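Local coordinates for protein glutamine synthetase (Streptomyces coelicolor, PDB 4BAX) that belongs to the glutamine synthetase family and assembles ten copies of a chain that carries a beta-grasp domain and a catalytic domain, at residues A98-R103 with L329-C334; A105-V110 with T336-A341; Y117-G122 with D153-H158; L126-G131 with E175-Q180. All coordinates share one frame; numbering follows the deposited sequence.

Contact 1: residues A98-R103 with L329-C334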
loop_
_atom_site.group_PDB
_atom_site.type_symbol
_atom_site.label_atom_id
_atom_site.label_comp_id
_atom_site.label_asym_id
_atom_site.label_seq_id
_atom_site.Cartn_x
_atom_site.Cartn_y
_atom_site.Cartn_z
ATOM N N ALA A 98 16.891 39.170 -35.746
ATOM C CA ALA A 98 17.133 39.111 -37.190
ATOM C C ALA A 98 17.668 40.456 -37.712
ATOM O O ALA A 98 18.552 40.468 -38.563
ATOM C CB ALA A 98 15.855 38.709 -37.935
ATOM N N GLU A 99 17.156 41.573 -37.192
ATOM C CA GLU A 99 17.658 42.902 -37.582
ATOM C C GLU A 99 19.100 43.112 -37.157
ATOM O O GLU A 99 19.919 43.556 -37.963
ATOM C CB GLU A 99 16.767 44.021 -36.982
ATOM C CG GLU A 99 15.327 44.257 -37.557
ATOM C CD GLU A 99 14.854 43.302 -38.668
ATOM O OE1 GLU A 99 15.647 42.889 -39.537
ATOM O OE2 GLU A 99 13.648 42.968 -38.690
ATOM N N LEU A 100 19.419 42.796 -35.912
ATOM C CA LEU A 100 20.782 42.974 -35.433
ATOM C C LEU A 100 21.787 42.006 -36.059
ATOM O O LEU A 100 22.950 42.358 -36.294
ATOM C CB LEU A 100 20.801 42.859 -33.919
ATOM C CG LEU A 100 20.629 44.283 -33.388
ATOM C CD1 LEU A 100 19.152 44.575 -33.076
ATOM C CD2 LEU A 100 21.517 44.481 -32.213
ATOM N N SER A 101 21.307 40.808 -36.368
ATOM C CA SER A 101 22.112 39.783 -36.991
ATOM C C SER A 101 22.572 40.258 -38.369
ATOM O O SER A 101 23.754 40.162 -38.708
ATOM C CB SER A 101 21.284 38.503 -37.118
ATOM O OG SER A 101 22.047 37.398 -37.543
ATOM N N GLU A 102 21.641 40.811 -39.141
ATOM C CA GLU A 102 21.945 41.333 -40.474
ATOM C C GLU A 102 22.841 42.563 -40.420
ATOM O O GLU A 102 23.717 42.763 -41.266
ATOM C CB GLU A 102 20.648 41.662 -41.216
ATOM C CG GLU A 102 20.836 42.092 -42.666
ATOM C CD GLU A 102 19.509 42.413 -43.341
ATOM O OE1 GLU A 102 18.543 41.632 -43.158
ATOM O OE2 GLU A 102 19.425 43.457 -44.032
ATOM N N ARG A 103 22.564 43.408 -39.436
ATOM C CA ARG A 103 23.288 44.643 -39.261
ATOM C C ARG A 103 24.765 44.389 -38.975
ATOM O O ARG A 103 25.634 45.178 -39.376
ATOM C CB ARG A 103 22.649 45.464 -38.145
ATOM C CG ARG A 103 23.590 46.472 -37.546
ATOM C CD ARG A 103 23.520 47.768 -38.330
ATOM N NE ARG A 103 24.390 48.797 -37.766
ATOM C CZ ARG A 103 25.714 48.810 -37.890
ATOM N NH1 ARG A 103 26.349 47.840 -38.543
ATOM N NH2 ARG A 103 26.410 49.794 -37.343
ATOM N N LEU A 329 21.198 40.974 -27.421
ATOM C CA LEU A 329 21.807 41.915 -26.499
ATOM C C LEU A 329 23.333 41.896 -26.569
ATOM O O LEU A 329 23.984 42.952 -26.552
ATOM C CB LEU A 329 21.351 41.605 -25.072
ATOM C CG LEU A 329 19.904 41.939 -24.723
ATOM C CD1 LEU A 329 19.588 41.521 -23.296
ATOM C CD2 LEU A 329 19.676 43.428 -24.919
ATOM N N LEU A 330 23.897 40.691 -26.627
ATOM C CA LEU A 330 25.345 40.546 -26.713
ATOM C C LEU A 330 25.863 41.114 -28.030
ATOM O O LEU A 330 26.888 41.790 -28.051
ATOM C CB LEU A 330 25.754 39.086 -26.554
ATOM C CG LEU A 330 25.769 38.671 -25.085
ATOM C CD1 LEU A 330 25.904 37.149 -24.932
ATOM C CD2 LEU A 330 26.891 39.425 -24.346
ATOM N N VAL A 331 25.158 40.843 -29.122
ATOM C CA VAL A 331 25.544 41.400 -30.414
ATOM C C VAL A 331 25.423 42.922 -30.415
ATOM O O VAL A 331 26.339 43.619 -30.853
ATOM C CB VAL A 331 24.692 40.827 -31.538
ATOM C CG1 VAL A 331 24.788 41.683 -32.776
ATOM C CG2 VAL A 331 25.116 39.393 -31.825
ATOM N N ASP A 332 24.327 43.446 -29.881
ATOM C CA ASP A 332 24.138 44.888 -29.903
ATOM C C ASP A 332 25.264 45.535 -29.122
ATOM O O ASP A 332 25.976 46.393 -29.636
ATOM C CB ASP A 332 22.794 45.286 -29.281
ATOM C CG ASP A 332 22.374 46.709 -29.659
ATOM O OD1 ASP A 332 23.251 47.571 -29.834
ATOM O OD2 ASP A 332 21.162 46.962 -29.817
ATOM N N THR A 333 25.457 45.084 -27.896
ATOM C CA THR A 333 26.439 45.730 -27.052
ATOM C C THR A 333 27.872 45.550 -27.544
ATOM O O THR A 333 28.559 46.528 -27.854
ATOM C CB THR A 333 26.291 45.250 -25.580
ATOM O OG1 THR A 333 24.997 45.617 -25.069
ATOM C CG2 THR A 333 27.409 45.804 -24.688
ATOM N N CYS A 334 28.289 44.304 -27.717
ATOM C CA CYS A 334 29.676 44.016 -28.050
ATOM C C CYS A 334 30.098 44.448 -29.456
ATOM O O CYS A 334 31.107 45.146 -29.614
ATOM C CB CYS A 334 29.973 42.525 -27.845
ATOM S SG CYS A 334 29.711 41.939 -26.159
#
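Leu100 reaches from helix 94-103 onto Val331 and Asp332 of helix 323-341, and the contact can be read along its side chain. At the root, CB of Leu100 faces CG1 of Val331 at 4.3 Å, a loose apolar approach. CG1 of Val331 also lies 4.0 Å from O of Leu100; with CG1 anti to its own backbone N (chi1 163°), Val331 offers this branch to the neighbouring helix. Beyond CG, the leucine touches with one of its two branches, CD2, which lies 3.3 Å from CB of Asp332. The same methyl also neighbours the carboxylate, with OD2 of Asp332 3.5 Å from CD2 of Leu100. The two side chains slant past one another, so the methyl meets the aspartate along its flank from CB to OD2. Asp332 is partly exposed, whereas Val331 is buried and also touched by Phe104 and Pro109. The arrangement is sparse helix-helix packing, in which one leucine joins the helix preceding strand 110-121 to the C-terminal helix of the chain.

Contact 2: residues A105-V110 with T336-A341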
loop_
_atom_site.group_PDB
_atom_site.type_symbol
_atom_site.label_atom_id
_atom_site.label_comp_id
_atom_site.label_asym_id
_atom_site.label_seq_id
_atom_site.Cartn_x
_atom_site.Cartn_y
_atom_site.Cartn_z
ATOM N N ALA A 105 26.466 41.297 -39.614
ATOM C CA ALA A 105 26.880 40.031 -40.206
ATOM C C ALA A 105 28.367 40.010 -40.535
ATOM O O ALA A 105 28.991 38.950 -40.489
ATOM C CB ALA A 105 26.049 39.719 -41.442
ATOM N N ALA A 106 28.935 41.191 -40.788
ATOM C CA ALA A 106 30.354 41.336 -41.120
ATOM C C ALA A 106 31.315 40.905 -39.992
ATOM O O ALA A 106 32.401 40.379 -40.280
ATOM C CB ALA A 106 30.647 42.785 -41.538
ATOM N N GLN A 107 30.921 41.116 -38.727
ATOM C CA GLN A 107 31.735 40.701 -37.573
ATOM C C GLN A 107 31.672 39.193 -37.333
ATOM O O GLN A 107 32.493 38.621 -36.601
ATOM C CB GLN A 107 31.370 41.487 -36.321
ATOM C CG GLN A 107 31.594 42.975 -36.473
ATOM C CD GLN A 107 31.470 43.734 -35.168
ATOM O OE1 GLN A 107 32.117 43.407 -34.169
ATOM N NE2 GLN A 107 30.647 44.779 -35.179
ATOM N N GLU A 108 30.684 38.567 -37.965
ATOM C CA GLU A 108 30.476 37.122 -37.898
ATOM C C GLU A 108 30.360 36.585 -36.459
ATOM O O GLU A 108 31.120 35.699 -36.046
ATOM C CB GLU A 108 31.573 36.391 -38.667
ATOM C CG GLU A 108 31.718 36.950 -40.081
ATOM C CD GLU A 108 32.611 36.113 -40.969
ATOM O OE1 GLU A 108 33.268 35.179 -40.445
ATOM O OE2 GLU A 108 32.674 36.415 -42.182
ATOM N N PRO A 109 29.372 37.088 -35.709
ATOM C CA PRO A 109 29.223 36.614 -34.331
ATOM C C PRO A 109 28.817 35.140 -34.291
ATOM O O PRO A 109 28.021 34.692 -35.119
ATOM C CB PRO A 109 28.110 37.509 -33.783
ATOM C CG PRO A 109 27.314 37.905 -34.994
ATOM C CD PRO A 109 28.320 38.048 -36.090
ATOM N N VAL A 110 29.365 34.407 -33.323
ATOM C CA VAL A 110 29.088 32.988 -33.148
ATOM C C VAL A 110 28.805 32.733 -31.662
ATOM O O VAL A 110 29.383 33.381 -30.781
ATOM C CB VAL A 110 30.283 32.147 -33.625
ATOM C CG1 VAL A 110 30.094 30.683 -33.301
ATOM C CG2 VAL A 110 30.496 32.339 -35.123
ATOM N N THR A 336 28.767 46.566 -31.470
ATOM C CA THR A 336 28.724 48.011 -31.604
ATOM C C THR A 336 30.001 48.616 -31.041
ATOM O O THR A 336 30.639 49.451 -31.683
ATOM C CB THR A 336 27.514 48.604 -30.865
ATOM O OG1 THR A 336 26.320 48.303 -31.600
ATOM C CG2 THR A 336 27.649 50.100 -30.713
ATOM N N ALA A 337 30.401 48.152 -29.862
ATOM C CA ALA A 337 31.610 48.660 -29.255
ATOM C C ALA A 337 32.828 48.305 -30.096
ATOM O O ALA A 337 33.727 49.133 -30.234
ATOM C CB ALA A 337 31.756 48.139 -27.846
ATOM N N LEU A 338 32.835 47.118 -30.702
ATOM C CA LEU A 338 33.952 46.687 -31.567
ATOM C C LEU A 338 34.028 47.496 -32.864
ATOM O O LEU A 338 35.110 47.768 -33.398
ATOM C CB LEU A 338 33.884 45.178 -31.857
ATOM C CG LEU A 338 34.120 44.255 -30.655
ATOM C CD1 LEU A 338 33.571 42.845 -30.896
ATOM C CD2 LEU A 338 35.614 44.216 -30.331
ATOM N N GLU A 339 32.860 47.884 -33.352
ATOM C CA GLU A 339 32.780 48.713 -34.531
ATOM C C GLU A 339 33.429 50.068 -34.235
ATOM O O GLU A 339 34.287 50.532 -35.000
ATOM C CB GLU A 339 31.322 48.895 -34.971
ATOM C CG GLU A 339 31.126 49.286 -36.429
ATOM C CD GLU A 339 29.673 49.175 -36.886
ATOM O OE1 GLU A 339 28.863 50.019 -36.446
ATOM O OE2 GLU A 339 29.339 48.277 -37.698
ATOM N N LYS A 340 33.100 50.644 -33.085
ATOM C CA LYS A 340 33.661 51.917 -32.680
ATOM C C LYS A 340 35.168 51.817 -32.523
ATOM O O LYS A 340 35.900 52.702 -32.962
ATOM C CB LYS A 340 33.035 52.386 -31.372
ATOM C CG LYS A 340 31.565 52.720 -31.533
ATOM C CD LYS A 340 30.948 53.176 -30.215
ATOM C CE LYS A 340 29.471 53.536 -30.396
ATOM N NZ LYS A 340 29.301 54.775 -31.218
ATOM N N ALA A 341 35.626 50.708 -31.959
ATOM C CA ALA A 341 37.058 50.493 -31.727
ATOM C C ALA A 341 37.820 50.143 -33.016
ATOM O O ALA A 341 39.053 50.149 -33.034
ATOM C CB ALA A 341 37.261 49.401 -30.676
#
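The amide of Gln107 and the carboxylate of Glu339 are the flat groups here, their planes turned 43° apart, and the amide meets helix 323-341 with its two polar ends. At one end, OE1 of Gln107 lies 3.4 Å from CB of Leu338, with CD1 of Leu338 next at 3.6 Å. At the other, NE2 of Gln107 lies 4.2 Å from CB of Glu339, while its hydrogen bond goes to the backbone oxygen of Cys335, one residue before the segment. That bond is consistent with NE2, and not OE1, being the end turned to the helix backbone. Gln107 spans the gap because its chain is extended beyond CG (chi2 -170°). The backbones thus stay well separated, the nearest CA atoms, of Gln107 and Glu339, being 8.6 Å apart. In the fold, a loop leading from helix 94-103 into strand 110-121 of the large mixed sheet is tied here to the C-terminal helix. Leu338, slanting past the glutamine, also packs on Met240, Ala246 and Thr249 of the helices nearby. Glu339 crosses the glutamine at about a right angle; its carboxylate is turned to a salt bridge with Arg103, and its CB is the atom nearest the amide.

Contact 3: residues Y117-G122 with D153-H158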
loop_
_atom_site.group_PDB
_atom_site.type_symbol
_atom_site.label_atom_id
_atom_site.label_comp_id
_atom_site.label_asym_id
_atom_site.label_seq_id
_atom_site.Cartn_x
_atom_site.Cartn_y
_atom_site.Cartn_z
ATOM N N TYR A 117 19.356 22.403 -16.727
ATOM C CA TYR A 117 17.990 22.115 -16.342
ATOM C C TYR A 117 17.991 21.145 -15.185
ATOM O O TYR A 117 18.963 20.408 -15.000
ATOM C CB TYR A 117 17.199 21.547 -17.516
ATOM C CG TYR A 117 17.812 20.280 -18.099
ATOM C CD1 TYR A 117 18.880 20.339 -18.990
ATOM C CD2 TYR A 117 17.332 19.029 -17.754
ATOM C CE1 TYR A 117 19.439 19.195 -19.517
ATOM C CE2 TYR A 117 17.895 17.877 -18.287
ATOM C CZ TYR A 117 18.940 17.968 -19.166
ATOM O OH TYR A 117 19.481 16.812 -19.684
ATOM N N THR A 118 16.874 21.088 -14.466
ATOM C CA THR A 118 16.732 20.196 -13.315
ATOM C C THR A 118 15.495 19.319 -13.473
ATOM O O THR A 118 14.416 19.826 -13.811
ATOM C CB THR A 118 16.660 21.009 -11.989
ATOM O OG1 THR A 118 17.667 22.043 -11.999
ATOM C CG2 THR A 118 16.871 20.101 -10.774
ATOM N N PHE A 119 15.650 18.016 -13.233
ATOM C CA PHE A 119 14.510 17.088 -13.252
ATOM C C PHE A 119 13.641 17.146 -11.999
ATOM O O PHE A 119 14.150 17.211 -10.869
ATOM C CB PHE A 119 14.958 15.642 -13.481
ATOM C CG PHE A 119 15.372 15.355 -14.885
ATOM C CD1 PHE A 119 14.581 15.743 -15.939
ATOM C CD2 PHE A 119 16.598 14.727 -15.156
ATOM C CE1 PHE A 119 14.987 15.490 -17.253
ATOM C CE2 PHE A 119 17.010 14.482 -16.460
ATOM C CZ PHE A 119 16.200 14.864 -17.510
ATOM N N PHE A 120 12.331 17.031 -12.200
ATOM C CA PHE A 120 11.400 17.002 -11.082
ATOM C C PHE A 120 10.420 15.860 -11.280
ATOM O O PHE A 120 10.065 15.520 -12.412
ATOM C CB PHE A 120 10.630 18.324 -10.977
ATOM C CG PHE A 120 11.264 19.336 -10.065
ATOM C CD1 PHE A 120 12.456 19.966 -10.419
ATOM C CD2 PHE A 120 10.686 19.642 -8.831
ATOM C CE1 PHE A 120 13.057 20.895 -9.562
ATOM C CE2 PHE A 120 11.278 20.584 -7.968
ATOM C CZ PHE A 120 12.470 21.207 -8.343
ATOM N N LYS A 121 9.997 15.259 -10.178
ATOM C CA LYS A 121 8.879 14.337 -10.206
ATOM C C LYS A 121 7.782 14.937 -9.312
ATOM O O LYS A 121 7.836 14.855 -8.069
ATOM C CB LYS A 121 9.302 12.959 -9.706
ATOM C CG LYS A 121 8.109 12.029 -9.628
ATOM C CD LYS A 121 7.977 11.140 -10.853
ATOM C CE LYS A 121 6.511 10.694 -11.036
ATOM N NZ LYS A 121 6.318 9.486 -11.897
ATOM N N GLY A 122 6.788 15.529 -9.968
ATOM C CA GLY A 122 5.815 16.379 -9.300
ATOM C C GLY A 122 6.469 17.624 -8.728
ATOM O O GLY A 122 7.260 18.280 -9.425
ATOM N N ASP A 153 18.552 7.992 -18.091
ATOM C CA ASP A 153 17.791 7.417 -19.190
ATOM C C ASP A 153 17.091 8.537 -20.004
ATOM O O ASP A 153 17.105 8.500 -21.238
ATOM C CB ASP A 153 16.798 6.363 -18.683
ATOM C CG ASP A 153 15.971 6.856 -17.500
ATOM O OD1 ASP A 153 16.348 7.881 -16.876
ATOM O OD2 ASP A 153 14.952 6.203 -17.182
ATOM N N VAL A 154 16.536 9.547 -19.320
ATOM C CA VAL A 154 15.915 10.692 -19.997
ATOM C C VAL A 154 16.960 11.489 -20.777
ATOM O O VAL A 154 16.754 11.854 -21.938
ATOM C CB VAL A 154 15.217 11.668 -18.993
ATOM C CG1 VAL A 154 14.391 12.707 -19.777
ATOM C CG2 VAL A 154 14.292 10.954 -18.011
ATOM N N VAL A 155 18.091 11.736 -20.130
ATOM C CA VAL A 155 19.144 12.537 -20.716
ATOM C C VAL A 155 19.680 11.899 -22.000
ATOM O O VAL A 155 19.892 12.585 -23.016
ATOM C CB VAL A 155 20.269 12.721 -19.727
ATOM C CG1 VAL A 155 21.453 13.405 -20.404
ATOM C CG2 VAL A 155 19.761 13.507 -18.511
ATOM N N GLU A 156 19.869 10.583 -21.968
ATOM C CA GLU A 156 20.342 9.871 -23.133
ATOM C C GLU A 156 19.346 9.871 -24.263
ATOM O O GLU A 156 19.737 10.070 -25.421
ATOM C CB GLU A 156 20.736 8.443 -22.788
ATOM C CG GLU A 156 21.941 8.338 -21.879
ATOM C CD GLU A 156 23.292 8.511 -22.611
ATOM O OE1 GLU A 156 23.381 8.310 -23.853
ATOM O OE2 GLU A 156 24.285 8.825 -21.924
ATOM N N ALA A 157 18.063 9.710 -23.941
ATOM C CA ALA A 157 17.034 9.719 -24.981
ATOM C C ALA A 157 16.980 11.083 -25.682
ATOM O O ALA A 157 16.883 11.168 -26.922
ATOM C CB ALA A 157 15.695 9.364 -24.389
ATOM N N HIS A 158 17.097 12.142 -24.891
ATOM C CA HIS A 158 17.102 13.498 -25.408
ATOM C C HIS A 158 18.331 13.818 -26.280
ATOM O O HIS A 158 18.207 14.428 -27.360
ATOM C CB HIS A 158 16.996 14.468 -24.260
ATOM C CG HIS A 158 17.206 15.895 -24.650
ATOM N ND1 HIS A 158 18.350 16.593 -24.324
ATOM C CD2 HIS A 158 16.419 16.751 -25.340
ATOM C CE1 HIS A 158 18.250 17.824 -24.786
ATOM N NE2 HIS A 158 17.090 17.947 -25.406
#
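Apolar packing of Phe119 on Val154 and Val155 makes up most of this contact between strand 110-121 and helix 152-164. The far end of the phenyl ring does the touching: CZ of Phe119 lies 3.6 Å from CG1 of Val154, the two side chains coming from opposite directions. CG2 of Val155 sits at the ring edge, near its plane, 3.6 Å from CE2 of Phe119. Two successive valines of the helix thus meet a single ring, Val155 at its edge.

A second kind of contact is between hydroxyl and methyl. OH of Tyr117 stands 3.5 Å from CG2 of Val155, so this branch is shared by both aromatic residues. With CG between its backbone N and carbonyl carbon (chi1 58°), Tyr117 carries its hydroxyl to the helix next to the Phe119 ring.

Ring against ring comes third, within the strand. Two residues apart, both rings leave the same side of the sheet; CD2 of Tyr117 lies 4.2 Å above the plane of the Phe119 ring, offset toward its rim. Trp181 also meets Phe119, and Phe183 touches Tyr117, both from the adjacent strand 180-188.

Polar groups find partners outside the two segments: NE2 of His158 bonds O of Ala200, and Glu156 forms a salt bridge with Arg70 of the second subunit. The segment axes pass 11.4 Å apart at 127°, a helix laid across a sheet face. Between them the chemistry is that of a hydrophobic core, in which valine methyls packed against aromatic rings, and not polar pairing, join helix to sheet.

Contact 4: residues L126-G131 with E175-Q180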
loop_
_atom_site.group_PDB
_atom_site.type_symbol
_atom_site.label_atom_id
_atom_site.label_comp_id
_atom_site.label_asym_id
_atom_site.label_seq_id
_atom_site.Cartn_x
_atom_site.Cartn_y
_atom_site.Cartn_z
ATOM N N LEU A 126 13.875 15.355 -8.651
ATOM C CA LEU A 126 14.047 13.928 -8.922
ATOM C C LEU A 126 15.149 13.298 -8.054
ATOM O O LEU A 126 15.062 12.121 -7.707
ATOM C CB LEU A 126 14.284 13.665 -10.419
ATOM C CG LEU A 126 14.376 12.180 -10.791
ATOM C CD1 LEU A 126 12.985 11.600 -10.875
ATOM C CD2 LEU A 126 15.140 11.924 -12.082
ATOM N N GLY A 127 16.164 14.085 -7.694
ATOM C CA GLY A 127 17.262 13.583 -6.887
ATOM C C GLY A 127 17.081 13.751 -5.384
ATOM O O GLY A 127 17.994 13.462 -4.595
ATOM N N PHE A 128 15.914 14.239 -4.977
ATOM C CA PHE A 128 15.648 14.502 -3.569
ATOM C C PHE A 128 14.736 13.400 -3.078
ATOM O O PHE A 128 13.962 12.867 -3.873
ATOM C CB PHE A 128 14.962 15.865 -3.389
ATOM C CG PHE A 128 15.918 17.036 -3.259
ATOM C CD1 PHE A 128 17.057 17.119 -4.058
ATOM C CD2 PHE A 128 15.659 18.081 -2.372
ATOM C CE1 PHE A 128 17.933 18.212 -3.950
ATOM C CE2 PHE A 128 16.535 19.176 -2.263
ATOM C CZ PHE A 128 17.667 19.238 -3.055
ATOM N N PRO A 129 14.877 12.995 -1.799
ATOM C CA PRO A 129 13.952 12.048 -1.154
ATOM C C PRO A 129 12.676 12.802 -0.768
ATOM O O PRO A 129 12.718 14.034 -0.581
ATOM C CB PRO A 129 14.707 11.606 0.105
ATOM C CG PRO A 129 15.650 12.711 0.391
ATOM C CD PRO A 129 16.011 13.350 -0.924
ATOM N N GLU A 130 11.564 12.087 -0.637
ATOM C CA GLU A 130 10.314 12.731 -0.263
ATOM C C GLU A 130 10.431 13.308 1.133
ATOM O O GLU A 130 10.868 12.627 2.063
ATOM C CB GLU A 130 9.144 11.737 -0.330
ATOM C CG GLU A 130 8.880 11.163 -1.727
ATOM C CD GLU A 130 7.622 11.736 -2.377
ATOM O OE1 GLU A 130 6.773 12.286 -1.634
ATOM O OE2 GLU A 130 7.494 11.657 -3.628
ATOM N N GLY A 131 10.123 14.596 1.250
ATOM C CA GLY A 131 10.089 15.252 2.542
ATOM C C GLY A 131 11.418 15.639 3.127
ATOM O O GLY A 131 11.474 16.040 4.293
ATOM N N GLU A 175 25.233 17.811 -13.706
ATOM C CA GLU A 175 25.641 19.014 -12.973
ATOM C C GLU A 175 25.760 18.834 -11.457
ATOM O O GLU A 175 25.581 17.735 -10.939
ATOM C CB GLU A 175 24.750 20.204 -13.317
ATOM C CG GLU A 175 25.287 21.059 -14.473
ATOM C CD GLU A 175 26.634 21.729 -14.138
ATOM O OE1 GLU A 175 26.794 22.210 -12.989
ATOM O OE2 GLU A 175 27.512 21.823 -15.036
ATOM N N VAL A 176 26.096 19.924 -10.769
ATOM C CA VAL A 176 26.413 19.918 -9.342
ATOM C C VAL A 176 25.242 19.487 -8.435
ATOM O O VAL A 176 25.429 18.738 -7.481
ATOM C CB VAL A 176 26.952 21.308 -8.893
ATOM C CG1 VAL A 176 27.141 21.350 -7.357
ATOM C CG2 VAL A 176 28.254 21.638 -9.622
ATOM N N MET A 177 24.041 19.962 -8.744
ATOM C CA MET A 177 22.837 19.547 -8.037
ATOM C C MET A 177 22.316 18.196 -8.532
ATOM O O MET A 177 22.359 17.895 -9.724
ATOM C CB MET A 177 21.759 20.615 -8.189
ATOM C CG MET A 177 20.595 20.423 -7.224
ATOM S SD MET A 177 19.244 21.573 -7.530
ATOM C CE MET A 177 17.831 20.591 -7.089
ATOM N N PRO A 178 21.823 17.360 -7.606
ATOM C CA PRO A 178 21.266 16.076 -8.039
ATOM C C PRO A 178 20.068 16.225 -8.968
ATOM O O PRO A 178 19.140 16.977 -8.655
ATOM C CB PRO A 178 20.835 15.419 -6.714
ATOM C CG PRO A 178 20.832 16.506 -5.703
ATOM C CD PRO A 178 21.870 17.473 -6.137
ATOM N N GLY A 179 20.081 15.478 -10.070
ATOM C CA GLY A 179 19.051 15.579 -11.079
ATOM C C GLY A 179 19.206 16.806 -11.950
ATOM O O GLY A 179 18.300 17.110 -12.741
ATOM N N GLN A 180 20.347 17.492 -11.822
ATOM C CA GLN A 180 20.642 18.655 -12.648
ATOM C C GLN A 180 21.619 18.266 -13.729
ATOM O O GLN A 180 22.617 17.576 -13.476
ATOM C CB GLN A 180 21.216 19.791 -11.799
ATOM C CG GLN A 180 21.076 21.194 -12.398
ATOM C CD GLN A 180 21.521 22.290 -11.440
ATOM O OE1 GLN A 180 22.707 22.415 -11.109
ATOM N NE2 GLN A 180 20.562 23.095 -10.987
HETATM O O HOH W 1 16.464 16.999 -9.286
#
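Met177 and Pro178 meet Gly127 and Phe128 where two loops come together. The second segment opens away from this meeting, with OE1 of Glu175 accepting a bond from the backbone N of Val176 from above the carboxylate plane, 46° out of it. Val176 packs on Ser46 of the second subunit. At Met177 the chain turns toward the other loop: CG anti to the backbone N (chi1 -167°), and a bend at chi3, bring CE of Met177 to 3.9 Å from CE1 of Phe128, the two side chains crossing at about a right angle. Pro178 follows, its CG 3.8 Å from CE1 of Phe128, at the ring edge and near the plane; its CB lies 4.0 Å from CA of Gly127, which has no side chain to intervene. This is the corner of a type II beta turn from Met177 to Gln180, with proline and glycine at the two central positions, joining strands 169-174 and 180-188 of the large sheet. O of Pro178 accepts a hydrogen bond from the O of water 1, 2.7 Å away. The same water weakly accepts one from N of Gly127, bridging the loops. Gly179 takes the positive phi of the turn and bonds Phe119 through its backbone. Gln180 closes the turn, its N 2.9 Å from O of Met177.

The four contacts form two touching pairs on opposite sides of the chain's centre. Contacts 1 and 2 share helix 323-341 and are joined by the salt bridge of Arg103 with Glu339, NH2 to OE1 2.6 Å, and by Val331 against Pro109. Contacts 3 and 4, with centres about 11 Å apart, are joined through strand 110-121, where Phe119 probably bonds both Gly179 and Leu126. Every touching residue of this second pair is buried, whereas the first pair mixes buried residues with more exposed ones. Chemistry follows place: contacts 1 and 2 set a leucine or a glutamine against one aliphatic and one acidic side chain, aromatic rings meet valines in contact 3, and contact 4 combines apolar packing with a bridging water.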